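Local coordinates for protein xyloglucan-specific endo-beta-1,4-glucanase (Uncultured bacterium, PDB 4W88) that hydrolyses internal beta-1,4-glucosidic bonds in the backbone of xyloglucan, a plant cell-wall polysaccharide, as a family 5 glycoside hydrolase, at residues 20-25 and 32-37; 40-45 and 85-90; 60-65 and 98-103; 72-77 and 121-126. The protein carries 1 engineered substitution. All coordinates share one frame; numbering follows the deposited sequence.

Contact 1 of 4, residues 20-25 and 32-37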
loop_
_atom_site.group_PDB
_atom_site.type_symbol
_atom_site.label_atom_id
_atom_site.label_comp_id
_atom_site.label_asym_id
_atom_site.label_seq_id
_atom_site.Cartn_x
_atom_site.Cartn_y
_atom_site.Cartn_z
ATOM N N ASN A 20 5.695 -1.446 -9.390
ATOM C CA ASN A 20 6.402 -0.928 -10.579
ATOM C C ASN A 20 5.648 -1.263 -11.883
ATOM O O ASN A 20 6.279 -1.657 -12.890
ATOM C CB ASN A 20 7.872 -1.409 -10.635
ATOM C CG ASN A 20 8.792 -0.597 -9.740
ATOM O OD1 ASN A 20 8.353 0.091 -8.769
ATOM N ND2 ASN A 20 10.062 -0.709 -9.980
ATOM N N THR A 21 4.309 -1.211 -11.761
ATOM C CA THR A 21 3.382 -1.677 -12.844
ATOM C C THR A 21 2.413 -0.538 -13.158
ATOM O O THR A 21 2.849 0.409 -13.826
ATOM C CB THR A 21 2.809 -3.036 -12.465
ATOM O OG1 THR A 21 3.874 -3.936 -12.099
ATOM C CG2 THR A 21 1.990 -3.639 -13.518
ATOM N N LEU A 22 1.179 -0.551 -12.634
ATOM C CA LEU A 22 0.268 0.549 -12.903
ATOM C C LEU A 22 0.691 1.859 -12.194
ATOM O O LEU A 22 0.184 2.942 -12.509
ATOM C CB LEU A 22 -1.141 0.161 -12.571
ATOM C CG LEU A 22 -1.659 -1.050 -13.362
ATOM C CD1 LEU A 22 -3.056 -1.334 -12.871
ATOM C CD2 LEU A 22 -1.722 -0.775 -14.848
ATOM N N ASP A 23 1.615 1.738 -11.249
ATOM C CA ASP A 23 2.213 2.842 -10.528
ATOM C C ASP A 23 3.352 3.483 -11.272
ATOM O O ASP A 23 3.776 4.586 -10.902
ATOM C CB ASP A 23 2.724 2.424 -9.128
ATOM C CG ASP A 23 3.490 1.091 -9.129
ATOM O OD1 ASP A 23 3.042 0.073 -9.751
ATOM O OD2 ASP A 23 4.552 1.044 -8.429
ATOM N N ALA A 24 3.854 2.806 -12.290
ATOM C CA ALA A 24 4.911 3.378 -13.100
ATOM C C ALA A 24 4.455 4.647 -13.833
ATOM O O ALA A 24 3.331 4.744 -14.275
ATOM C CB ALA A 24 5.436 2.348 -14.088
ATOM N N THR A 25 5.377 5.572 -14.043
ATOM C CA THR A 25 5.030 6.958 -14.468
ATOM C C THR A 25 5.561 7.319 -15.842
ATOM O O THR A 25 5.403 8.458 -16.290
ATOM C CB THR A 25 5.591 7.951 -13.466
ATOM O OG1 THR A 25 7.023 7.894 -13.469
ATOM C CG2 THR A 25 4.975 7.732 -12.068
ATOM N N ASN A 32 0.516 2.233 -21.986
ATOM C CA ASN A 32 1.856 1.778 -21.989
ATOM C C ASN A 32 2.661 2.158 -20.750
ATOM O O ASN A 32 3.778 1.642 -20.543
ATOM C CB ASN A 32 2.563 2.192 -23.259
ATOM C CG ASN A 32 1.953 1.518 -24.446
ATOM O OD1 ASN A 32 1.592 0.306 -24.423
ATOM N ND2 ASN A 32 1.751 2.282 -25.458
ATOM N N ALA A 33 2.066 3.036 -19.904
ATOM C CA ALA A 33 2.693 3.342 -18.593
ATOM C C ALA A 33 2.969 2.076 -17.818
ATOM O O ALA A 33 3.990 1.971 -17.107
ATOM C CB ALA A 33 1.821 4.267 -17.761
ATOM N N GLU A 34 2.071 1.089 -17.980
ATOM C CA GLU A 34 2.166 -0.169 -17.251
ATOM C C GLU A 34 3.506 -0.905 -17.408
ATOM O O GLU A 34 4.002 -1.465 -16.444
ATOM C CB GLU A 34 1.018 -1.103 -17.614
ATOM C CG GLU A 34 1.043 -2.422 -16.851
ATOM C CD GLU A 34 -0.164 -3.291 -17.088
ATOM O OE1 GLU A 34 -0.996 -2.907 -17.977
ATOM O OE2 GLU A 34 -0.277 -4.388 -16.473
ATOM N N THR A 35 4.097 -0.811 -18.601
ATOM C CA THR A 35 5.309 -1.508 -18.946
ATOM C C THR A 35 6.511 -0.583 -18.970
ATOM O O THR A 35 7.614 -1.009 -19.318
ATOM C CB THR A 35 5.165 -2.219 -20.297
ATOM O OG1 THR A 35 4.804 -1.257 -21.306
ATOM C CG2 THR A 35 4.099 -3.275 -20.211
ATOM N N SER A 36 6.303 0.681 -18.582
ATOM C CA SER A 36 7.320 1.749 -18.782
ATOM C C SER A 36 8.532 1.564 -17.848
ATOM O O SER A 36 9.561 2.127 -18.075
ATOM C CB SER A 36 6.677 3.142 -18.620
ATOM O OG SER A 36 6.282 3.420 -17.293
ATOM N N TRP A 37 8.373 0.778 -16.793
ATOM C CA TRP A 37 9.484 0.522 -15.879
ATOM C C TRP A 37 10.002 -0.895 -15.988
ATOM O O TRP A 37 10.652 -1.428 -15.064
ATOM C CB TRP A 37 9.101 0.875 -14.453
ATOM C CG TRP A 37 8.945 2.338 -14.135
ATOM C CD1 TRP A 37 9.231 3.373 -14.957
ATOM C CD2 TRP A 37 8.586 2.923 -12.873
ATOM N NE1 TRP A 37 9.072 4.554 -14.287
ATOM C CE2 TRP A 37 8.640 4.305 -13.028
ATOM C CE3 TRP A 37 8.195 2.410 -11.646
ATOM C CZ2 TRP A 37 8.358 5.187 -12.007
ATOM C CZ3 TRP A 37 7.908 3.274 -10.618
ATOM C CH2 TRP A 37 7.957 4.656 -10.799
HETATM O O HOH W 1 6.616 -1.404 -15.656
HETATM O O HOH W 2 10.701 -2.413 -12.274
#
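The indole of Trp37 lies with one face on Ala24, CA and CB both, and on the backbone N of Thr25. The Ala24 CA sits 3.6 Å from the centroid of the Trp37 six-membered ring, only 8° off the ring normal, a CH-pi contact, while Ala24 CB reaches Trp37 CD2 at 3.4 Å. At the edge stands Asn20, whose amide is turned 75° from the ring plane and brings CG to 3.6 Å from Trp37 CE3. Away from the indole, Glu34 extends alongside Thr21 and Leu22, its CG anti to the backbone N (chi1 -178°), and its methylenes pack on Thr21 CG2 and Leu22 CD2. Its carboxylate goes on to Arg83 and Thr42. Two waters join the segments: one donates to Asn20 O and to Glu34 O and accepts from Trp37 N, the other links Asn20 ND2 to Trp37 O. Within 20-25 the Asp23 carboxylate takes N-H groups from both Asn20 and Thr21, the latter at 2.7 Å between Thr21 N and Asp23 OD1. This is a long loop following the first barrel strand, folded back on itself at the C-terminal, catalytic end of a TIM barrel, with Asp23 near a bound Tris.

Contact 2 of 4, residues 40-45 and 85-90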
loop_
_atom_site.group_PDB
_atom_site.type_symbol
_atom_site.label_atom_id
_atom_site.label_comp_id
_atom_site.label_asym_id
_atom_site.label_seq_id
_atom_site.Cartn_x
_atom_site.Cartn_y
_atom_site.Cartn_z
ATOM N N PRO A 40 6.435 -6.762 -17.448
ATOM C CA PRO A 40 5.503 -7.168 -18.519
ATOM C C PRO A 40 4.061 -6.752 -18.238
ATOM O O PRO A 40 3.674 -6.480 -17.073
ATOM C CB PRO A 40 5.598 -8.683 -18.486
ATOM C CG PRO A 40 5.965 -9.002 -17.068
ATOM C CD PRO A 40 6.822 -7.876 -16.566
ATOM N N LYS A 41 3.258 -6.694 -19.252
ATOM C CA LYS A 41 1.852 -6.386 -19.062
ATOM C C LYS A 41 1.242 -7.483 -18.120
ATOM O O LYS A 41 1.474 -8.712 -18.277
ATOM C CB LYS A 41 1.151 -6.355 -20.391
ATOM C CG LYS A 41 -0.337 -6.068 -20.312
ATOM C CD LYS A 41 -1.012 -5.854 -21.674
ATOM C CE LYS A 41 -2.507 -5.754 -21.403
ATOM N NZ LYS A 41 -3.199 -5.643 -22.666
ATOM N N THR A 42 0.460 -7.050 -17.137
ATOM C CA THR A 42 -0.120 -7.989 -16.167
ATOM C C THR A 42 -1.137 -8.868 -16.896
ATOM O O THR A 42 -1.902 -8.398 -17.811
ATOM C CB THR A 42 -0.783 -7.184 -15.035
ATOM O OG1 THR A 42 0.163 -6.241 -14.525
ATOM C CG2 THR A 42 -1.171 -8.065 -13.908
ATOM N N THR A 43 -1.155 -10.124 -16.492
ATOM C CA THR A 43 -2.101 -11.091 -17.051
ATOM C C THR A 43 -2.887 -11.800 -15.912
ATOM O O THR A 43 -2.478 -11.750 -14.727
ATOM C CB THR A 43 -1.376 -12.181 -17.786
ATOM O OG1 THR A 43 -0.514 -12.850 -16.843
ATOM C CG2 THR A 43 -0.614 -11.620 -18.944
ATOM N N GLN A 44 -4.018 -12.425 -16.274
ATOM C CA GLN A 44 -4.753 -13.270 -15.346
ATOM C C GLN A 44 -3.826 -14.331 -14.676
ATOM O O GLN A 44 -3.908 -14.564 -13.489
ATOM C CB GLN A 44 -5.947 -13.927 -16.036
ATOM C CG GLN A 44 -6.827 -14.781 -15.138
ATOM C CD GLN A 44 -7.623 -13.969 -14.194
ATOM O OE1 GLN A 44 -8.522 -13.223 -14.608
ATOM N NE2 GLN A 44 -7.325 -14.081 -12.947
ATOM N N GLU A 45 -2.914 -14.901 -15.472
ATOM C CA GLU A 45 -2.019 -15.921 -15.022
ATOM C C GLU A 45 -1.045 -15.401 -13.960
ATOM O O GLU A 45 -0.722 -16.125 -12.989
ATOM C CB GLU A 45 -1.222 -16.530 -16.173
ATOM C CG GLU A 45 -2.064 -17.356 -17.147
ATOM C CD GLU A 45 -2.662 -16.573 -18.307
ATOM O OE1 GLU A 45 -2.756 -15.314 -18.280
ATOM O OE2 GLU A 45 -3.067 -17.219 -19.317
ATOM N N LYS A 85 -9.432 -1.328 -14.254
ATOM C CA LYS A 85 -10.533 -2.244 -13.960
ATOM C C LYS A 85 -10.209 -3.707 -14.407
ATOM O O LYS A 85 -10.546 -4.662 -13.706
ATOM C CB LYS A 85 -11.769 -1.728 -14.649
ATOM C CG LYS A 85 -12.972 -2.593 -14.506
ATOM C CD LYS A 85 -14.306 -1.908 -14.980
ATOM C CE LYS A 85 -14.756 -0.948 -13.907
ATOM N NZ LYS A 85 -16.218 -0.538 -14.142
ATOM N N GLU A 86 -9.543 -3.894 -15.553
ATOM C CA GLU A 86 -9.139 -5.228 -16.021
ATOM C C GLU A 86 -8.231 -5.925 -15.011
ATOM O O GLU A 86 -8.354 -7.088 -14.801
ATOM C CB GLU A 86 -8.379 -5.195 -17.317
ATOM C CG GLU A 86 -9.139 -4.940 -18.526
ATOM C CD GLU A 86 -8.337 -5.399 -19.712
ATOM O OE1 GLU A 86 -7.232 -5.034 -19.905
ATOM O OE2 GLU A 86 -8.838 -6.177 -20.485
ATOM N N VAL A 87 -7.305 -5.171 -14.424
ATOM C CA VAL A 87 -6.342 -5.727 -13.492
ATOM C C VAL A 87 -7.016 -6.078 -12.167
ATOM O O VAL A 87 -6.809 -7.178 -11.625
ATOM C CB VAL A 87 -5.151 -4.793 -13.320
ATOM C CG1 VAL A 87 -4.208 -5.361 -12.301
ATOM C CG2 VAL A 87 -4.399 -4.708 -14.652
ATOM N N VAL A 88 -7.861 -5.156 -11.691
ATOM C CA VAL A 88 -8.649 -5.435 -10.477
ATOM C C VAL A 88 -9.458 -6.730 -10.760
ATOM O O VAL A 88 -9.603 -7.597 -9.882
ATOM C CB VAL A 88 -9.559 -4.270 -10.137
ATOM C CG1 VAL A 88 -10.606 -4.588 -9.065
ATOM C CG2 VAL A 88 -8.658 -3.119 -9.628
ATOM N N ASP A 89 -10.092 -6.804 -11.947
ATOM C CA ASP A 89 -10.935 -7.947 -12.264
ATOM C C ASP A 89 -10.188 -9.253 -12.325
ATOM O O ASP A 89 -10.776 -10.297 -11.978
ATOM C CB ASP A 89 -11.638 -7.719 -13.596
ATOM C CG ASP A 89 -12.730 -6.696 -13.533
ATOM O OD1 ASP A 89 -13.142 -6.267 -12.445
ATOM O OD2 ASP A 89 -13.287 -6.439 -14.607
ATOM N N TYR A 90 -8.885 -9.266 -12.699
ATOM C CA TYR A 90 -8.085 -10.498 -12.538
ATOM C C TYR A 90 -8.167 -11.062 -11.092
ATOM O O TYR A 90 -8.365 -12.280 -10.877
ATOM C CB TYR A 90 -6.642 -10.303 -12.870
ATOM C CG TYR A 90 -6.277 -9.871 -14.281
ATOM C CD1 TYR A 90 -6.984 -10.311 -15.388
ATOM C CD2 TYR A 90 -5.175 -9.084 -14.491
ATOM C CE1 TYR A 90 -6.647 -9.900 -16.670
ATOM C CE2 TYR A 90 -4.827 -8.687 -15.773
ATOM C CZ TYR A 90 -5.564 -9.029 -16.839
ATOM O OH TYR A 90 -5.191 -8.612 -18.086
HETATM O O HOH W 3 -5.998 -5.013 -22.020
HETATM O O HOH W 4 -2.930 -9.143 -20.293
#
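The phenol ring of Tyr90 is clamped between the backbone at Thr43 and Gln44 and that of its own helix. Gln44 N lies 3.5 Å above the centre of one face of the Tyr90 ring, with Thr43 C nearer the rim, and Glu86 O, one turn back in the same helix, lies over the centre of the opposite face. The Gln44 side chain runs antiparallel to that of Tyr90, its CB beside Tyr90 CD1. Its chain, CG anti to the backbone N but bent at chi2 (71°), swings the amide round to the helix, where Gln44 NE2 donates to Tyr90 O over 2.9 Å with an N-H...O angle of 165°. The same NE2 also serves Asp48, and OE1 takes Asn93, so both ends of the amide are held. Thr42 CG2 packs more loosely, 4.4 Å from Val87 CG1. The other side is wet: one water donates to Thr42 O and lies 3.2 Å from Tyr90 OH, and Lys41 NZ stays 4.9 Å from Glu86 OE1. Arg83 bonds to both Tyr90 OH and Thr42 O and forms a salt bridge with Glu86. An alanine in place of Tyr90 would probably open a gap between Gln44 N and Glu86 O and leave Arg83 without its hydroxyl partner. The arrangement packs the start of helix 44-53, N-capped by Thr43, against helix 78-92, neighbouring outer helices of a beta/alpha barrel.

Contact 3 of 4, residues 60-65 and 98-103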
loop_
_atom_site.group_PDB
_atom_site.type_symbol
_atom_site.label_atom_id
_atom_site.label_comp_id
_atom_site.label_asym_id
_atom_site.label_seq_id
_atom_site.Cartn_x
_atom_site.Cartn_y
_atom_site.Cartn_z
ATOM N N ILE A 60 -2.883 -3.208 -5.647
ATOM C CA ILE A 60 -2.680 -2.767 -7.002
ATOM C C ILE A 60 -2.405 -1.296 -6.942
ATOM O O ILE A 60 -3.329 -0.442 -6.895
ATOM C CB ILE A 60 -3.920 -3.047 -7.854
ATOM C CG1 ILE A 60 -4.239 -4.573 -7.842
ATOM C CG2 ILE A 60 -3.729 -2.573 -9.293
ATOM C CD1 ILE A 60 -5.568 -5.016 -8.393
ATOM N N PRO A 61 -1.116 -0.950 -6.853
ATOM C CA PRO A 61 -0.789 0.478 -6.827
ATOM C C PRO A 61 -0.960 1.077 -8.205
ATOM O O PRO A 61 -0.548 0.493 -9.203
ATOM C CB PRO A 61 0.658 0.481 -6.401
ATOM C CG PRO A 61 1.188 -0.853 -6.773
ATOM C CD PRO A 61 0.058 -1.812 -6.698
ATOM N N VAL A 62 -1.540 2.270 -8.237
ATOM C CA VAL A 62 -1.838 2.929 -9.493
ATOM C C VAL A 62 -1.468 4.417 -9.402
ATOM O O VAL A 62 -1.890 5.094 -8.466
ATOM C CB VAL A 62 -3.298 2.845 -9.882
ATOM C CG1 VAL A 62 -3.523 3.442 -11.238
ATOM C CG2 VAL A 62 -3.786 1.403 -9.909
ATOM N N THR A 63 -0.733 4.923 -10.384
ATOM C CA THR A 63 -0.460 6.352 -10.433
ATOM C C THR A 63 -1.344 6.898 -11.527
ATOM O O THR A 63 -1.253 6.505 -12.708
ATOM C CB THR A 63 1.053 6.688 -10.745
ATOM O OG1 THR A 63 1.854 6.039 -9.711
ATOM C CG2 THR A 63 1.265 8.185 -10.700
ATOM N N PHE A 64 -2.175 7.858 -11.141
ATOM C CA PHE A 64 -3.168 8.392 -12.089
ATOM C C PHE A 64 -2.723 9.656 -12.790
ATOM O O PHE A 64 -3.184 9.923 -13.884
ATOM C CB PHE A 64 -4.445 8.669 -11.311
ATOM C CG PHE A 64 -5.138 7.408 -10.926
ATOM C CD1 PHE A 64 -5.985 6.773 -11.863
ATOM C CD2 PHE A 64 -4.937 6.826 -9.693
ATOM C CE1 PHE A 64 -6.616 5.578 -11.516
ATOM C CE2 PHE A 64 -5.577 5.583 -9.386
ATOM C CZ PHE A 64 -6.395 4.948 -10.330
ATOM N N ALA A 65 -1.845 10.435 -12.132
ATOM C CA ALA A 65 -1.514 11.768 -12.572
ATOM C C ALA A 65 -1.447 11.972 -14.116
ATOM O O ALA A 65 -2.130 12.869 -14.670
ATOM C CB ALA A 65 -0.215 12.261 -11.928
ATOM N N ILE A 98 -8.511 -7.202 -2.148
ATOM C CA ILE A 98 -7.871 -6.281 -3.067
ATOM C C ILE A 98 -7.730 -4.907 -2.431
ATOM O O ILE A 98 -8.723 -4.414 -1.851
ATOM C CB ILE A 98 -8.669 -6.123 -4.381
ATOM C CG1 ILE A 98 -8.976 -7.494 -4.971
ATOM C CG2 ILE A 98 -7.899 -5.242 -5.374
ATOM C CD1 ILE A 98 -10.066 -7.494 -6.035
ATOM N N ILE A 99 -6.604 -4.272 -2.638
ATOM C CA ILE A 99 -6.489 -2.855 -2.368
ATOM C C ILE A 99 -6.135 -2.135 -3.626
ATOM O O ILE A 99 -5.154 -2.442 -4.249
ATOM C CB ILE A 99 -5.448 -2.527 -1.270
ATOM C CG1 ILE A 99 -5.816 -3.179 0.068
ATOM C CG2 ILE A 99 -5.194 -1.034 -1.179
ATOM C CD1 ILE A 99 -4.682 -3.041 1.110
ATOM N N LEU A 100 -6.960 -1.147 -3.954
ATOM C CA LEU A 100 -6.683 -0.166 -5.010
ATOM C C LEU A 100 -6.249 1.164 -4.355
ATOM O O LEU A 100 -6.981 1.695 -3.519
ATOM C CB LEU A 100 -7.938 0.136 -5.807
ATOM C CG LEU A 100 -7.818 1.139 -6.935
ATOM C CD1 LEU A 100 -6.817 0.719 -8.000
ATOM C CD2 LEU A 100 -9.231 1.403 -7.494
ATOM N N ASP A 101 -5.062 1.674 -4.706
ATOM C CA ASP A 101 -4.645 2.961 -4.201
ATOM C C ASP A 101 -4.546 4.040 -5.282
ATOM O O ASP A 101 -4.821 3.772 -6.462
ATOM C CB ASP A 101 -3.344 2.861 -3.394
ATOM C CG ASP A 101 -2.045 2.866 -4.211
ATOM O OD1 ASP A 101 -2.062 3.068 -5.412
ATOM O OD2 ASP A 101 -0.942 2.731 -3.504
ATOM N N THR A 102 -4.188 5.256 -4.858
ATOM C CA THR A 102 -3.442 6.175 -5.730
ATOM C C THR A 102 -1.992 6.112 -5.214
ATOM O O THR A 102 -1.753 5.909 -4.010
ATOM C CB THR A 102 -3.981 7.613 -5.714
ATOM O OG1 THR A 102 -3.648 8.328 -4.483
ATOM C CG2 THR A 102 -5.448 7.677 -5.991
ATOM N N HIS A 103 -1.030 6.346 -6.096
ATOM C CA HIS A 103 0.328 5.984 -5.810
ATOM C C HIS A 103 1.300 7.183 -5.957
ATOM O O HIS A 103 1.312 8.020 -5.043
ATOM C CB HIS A 103 0.761 4.691 -6.504
ATOM C CG HIS A 103 1.781 3.937 -5.702
ATOM N ND1 HIS A 103 1.432 3.169 -4.601
ATOM C CD2 HIS A 103 3.125 3.810 -5.838
ATOM C CE1 HIS A 103 2.528 2.624 -4.099
ATOM N NE2 HIS A 103 3.556 3.000 -4.828
#
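Asp101 and His103 meet the extended chain at Pro61 and Val62. Val62 N donates to Asp101 OD1 over 3.0 Å, nearly along the carboxylate C-O axis, and Pro61 CB lies over the face of the imidazole, 3.6 Å from the centroid of the His103 ring, as a CH-pi contact. The carboxylate fixes the ring in turn: its OD2 takes His103 ND1 through the syn lone pair, 2.7 Å away, exactly in the imidazole plane and almost straight at 173°. Asp101 can serve both because its CG stands between the backbone N and carbonyl carbon (chi1 83°). His103 NE2 is thereby presented to a bound Tris molecule, with which it hydrogen-bonds. An alanine at Asp101 would probably leave Val62 N and His103 ND1 without their acceptor and the imidazole less firmly fixed in its rotation. Further out, Ile60 N donates to Ile99 O over 2.8 Å, part of the parallel bridge between Ile60 and Leu100, Val62 CG2 packs on Leu100 CD1 at 3.6 Å, and Phe64 sets its edge toward Asp101 O, a buried oxygen that has no polar partner. Strands 57-60 and 97-101 are successive members of the eight-stranded barrel, with strand 142-145 on the far flank of 97-101; Ile60 and Ile98 face helix 78-92, which also lends Trp80 to cover Val62 and meet the Phe64 ring.

Contact 4 of 4, residues 72-77 and 121-126. Engineered in segment 72-77: Thr75 (natural residue Pro).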
loop_
_atom_site.group_PDB
_atom_site.type_symbol
_atom_site.label_atom_id
_atom_site.label_comp_id
_atom_site.label_asym_id
_atom_site.label_seq_id
_atom_site.Cartn_x
_atom_site.Cartn_y
_atom_site.Cartn_z
ATOM N N PRO A 72 -10.749 21.522 -13.420
ATOM C CA PRO A 72 -11.098 20.911 -12.125
ATOM C C PRO A 72 -11.729 19.504 -12.176
ATOM O O PRO A 72 -11.959 18.898 -11.127
ATOM C CB PRO A 72 -12.114 21.884 -11.548
ATOM C CG PRO A 72 -12.796 22.432 -12.769
ATOM C CD PRO A 72 -11.778 22.493 -13.863
ATOM N N GLU A 73 -12.026 18.989 -13.366
ATOM C CA GLU A 73 -12.635 17.668 -13.499
ATOM C C GLU A 73 -11.657 16.508 -13.270
ATOM O O GLU A 73 -12.030 15.499 -12.686
ATOM C CB GLU A 73 -13.312 17.497 -14.854
ATOM C CG GLU A 73 -14.457 18.507 -15.108
ATOM C CD GLU A 73 -14.000 19.839 -15.635
ATOM O OE1 GLU A 73 -12.810 20.050 -16.019
ATOM O OE2 GLU A 73 -14.866 20.707 -15.740
ATOM N N TYR A 74 -10.416 16.720 -13.692
ATOM C CA TYR A 74 -9.395 15.723 -13.585
ATOM C C TYR A 74 -9.891 14.361 -14.145
ATOM O O TYR A 74 -9.718 13.318 -13.499
ATOM C CB TYR A 74 -8.918 15.586 -12.143
ATOM C CG TYR A 74 -8.287 16.806 -11.578
ATOM C CD1 TYR A 74 -7.010 17.206 -11.945
ATOM C CD2 TYR A 74 -8.918 17.512 -10.590
ATOM C CE1 TYR A 74 -6.468 18.354 -11.389
ATOM C CE2 TYR A 74 -8.357 18.627 -9.990
ATOM C CZ TYR A 74 -7.117 19.042 -10.389
ATOM O OH TYR A 74 -6.418 20.111 -9.839
ATOM N N THR A 75 -10.572 14.400 -15.284
ATOM C CA THR A 75 -11.184 13.203 -15.813
ATOM C C THR A 75 -10.086 12.133 -16.123
ATOM O O THR A 75 -9.094 12.407 -16.820
ATOM C CB THR A 75 -11.930 13.518 -17.104
ATOM O OG1 THR A 75 -12.906 14.442 -16.776
ATOM C CG2 THR A 75 -12.590 12.254 -17.745
ATOM N N ILE A 76 -10.285 10.939 -15.606
ATOM C CA ILE A 76 -9.371 9.831 -15.867
ATOM C C ILE A 76 -9.592 9.319 -17.294
ATOM O O ILE A 76 -10.745 9.016 -17.719
ATOM C CB ILE A 76 -9.541 8.698 -14.852
ATOM C CG1 ILE A 76 -9.443 9.168 -13.363
ATOM C CG2 ILE A 76 -8.588 7.564 -15.146
ATOM C CD1 ILE A 76 -9.918 8.128 -12.374
ATOM N N SER A 77 -8.502 9.246 -18.063
ATOM C CA SER A 77 -8.589 8.778 -19.447
ATOM C C SER A 77 -9.318 7.438 -19.464
ATOM O O SER A 77 -9.010 6.544 -18.679
ATOM C CB SER A 77 -7.200 8.608 -20.039
ATOM O OG SER A 77 -7.308 8.430 -21.423
ATOM N N CYS A 121 -7.253 18.813 -1.692
ATOM C CA CYS A 121 -8.431 18.107 -1.335
ATOM C C CYS A 121 -9.362 17.874 -2.535
ATOM O O CYS A 121 -9.967 16.785 -2.654
ATOM C CB CYS A 121 -9.202 18.841 -0.212
ATOM S SG CYS A 121 -8.478 18.573 1.401
ATOM N N GLU A 122 -9.515 18.921 -3.339
ATOM C CA GLU A 122 -10.432 18.897 -4.442
ATOM C C GLU A 122 -9.959 17.906 -5.522
ATOM O O GLU A 122 -10.791 17.124 -6.088
ATOM C CB GLU A 122 -10.626 20.299 -5.036
ATOM C CG GLU A 122 -11.401 21.168 -4.077
ATOM C CD GLU A 122 -11.433 22.629 -4.430
ATOM O OE1 GLU A 122 -11.263 23.022 -5.595
ATOM O OE2 GLU A 122 -11.791 23.376 -3.460
ATOM N N GLU A 123 -8.649 17.917 -5.771
ATOM C CA GLU A 123 -8.101 16.973 -6.765
ATOM C C GLU A 123 -8.288 15.507 -6.259
ATOM O O GLU A 123 -8.726 14.640 -7.013
ATOM C CB GLU A 123 -6.656 17.252 -7.169
ATOM C CG GLU A 123 -6.168 16.229 -8.169
ATOM C CD GLU A 123 -4.979 16.628 -9.049
ATOM O OE1 GLU A 123 -4.658 15.857 -9.987
ATOM O OE2 GLU A 123 -4.402 17.707 -8.810
ATOM N N LEU A 124 -7.911 15.252 -5.015
ATOM C CA LEU A 124 -8.065 13.897 -4.451
ATOM C C LEU A 124 -9.510 13.403 -4.535
ATOM O O LEU A 124 -9.776 12.267 -4.930
ATOM C CB LEU A 124 -7.583 13.875 -3.006
ATOM C CG LEU A 124 -7.511 12.510 -2.298
ATOM C CD1 LEU A 124 -6.519 11.576 -2.958
ATOM C CD2 LEU A 124 -7.190 12.605 -0.830
ATOM N N ALA A 125 -10.435 14.273 -4.158
ATOM C CA ALA A 125 -11.853 13.931 -4.175
ATOM C C ALA A 125 -12.344 13.694 -5.613
ATOM O O ALA A 125 -13.169 12.791 -5.846
ATOM C CB ALA A 125 -12.669 15.029 -3.498
ATOM N N ALA A 126 -11.929 14.537 -6.556
ATOM C CA ALA A 126 -12.316 14.340 -7.908
ATOM C C ALA A 126 -11.891 13.004 -8.525
ATOM O O ALA A 126 -12.657 12.372 -9.301
ATOM C CB ALA A 126 -11.865 15.494 -8.772
#
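Stacking of Tyr74 on Glu123 carries most of this contact. The carboxylate lies almost flat on the phenol ring, their planes 14° apart, with Glu123 CD 3.3 Å from Tyr74 CE1 and displaced toward the rim. The aliphatic part of the same side chain covers the middle of that face: Glu123 CG is 3.6 Å from the centroid of the Tyr74 ring, 8° off its normal, a CH-pi contact. Glu123 leaves the helix with CG anti to the backbone N (chi1 179°) and continues extended, which lays its whole length across the ring at about a right angle to the tyrosine side chain.

Apolar packing is slight and lies at the ring edge. Ala126 CB, one turn further along the helix, comes to 4.0 Å from Tyr74 CD2 near the ring plane. Separately, Ala126 CB makes a van der Waals contact with Glu73 O at 3.9 Å.

Polar fixing of the loop comes through Gln130, a later residue of the helix: its NE2 bonds to both Tyr74 O and Ala126 O, while its OE1 accepts from Ile76 N. From Glu123 to Gln130 the loop meets about two turns of the helix. Segment 72-77 belongs to the connection between strand 57-60 and helix 78-92, ending at Ser77, the N-cap position of that helix. Helix 117-134 turns its other side, at Cys121, Leu124 and Ala125, to helix 164-182, so the loop covers its outer flank at the protein surface.

In the fold
Contact 3 is the hub, its centre about 8 Å from that of the chain. Its segment 60-65 receives contact 1: Thr63 N bonds to Leu22 O at 3.0 Å and Thr63 OG1 to Asp23 O at 2.7 Å, while Asp23 CB packs on His103 CD2. Asp23 and His103 line the pocket holding Tris, their nearest side-chain atoms about 4 and 3 Å from it, with a glucose unit of the oligosaccharide about 8 Å from the His103 side chain. Contact 2 joins contact 1 through Glu34 OE2 and Thr42 OG1, 2.7 Å apart, and meets contact 3 where Val88 packs on Ile60. Peripheral contact 4 touches contact 3 where Ile76 CD1 meets Phe64 CD1, centres about 14 Å apart.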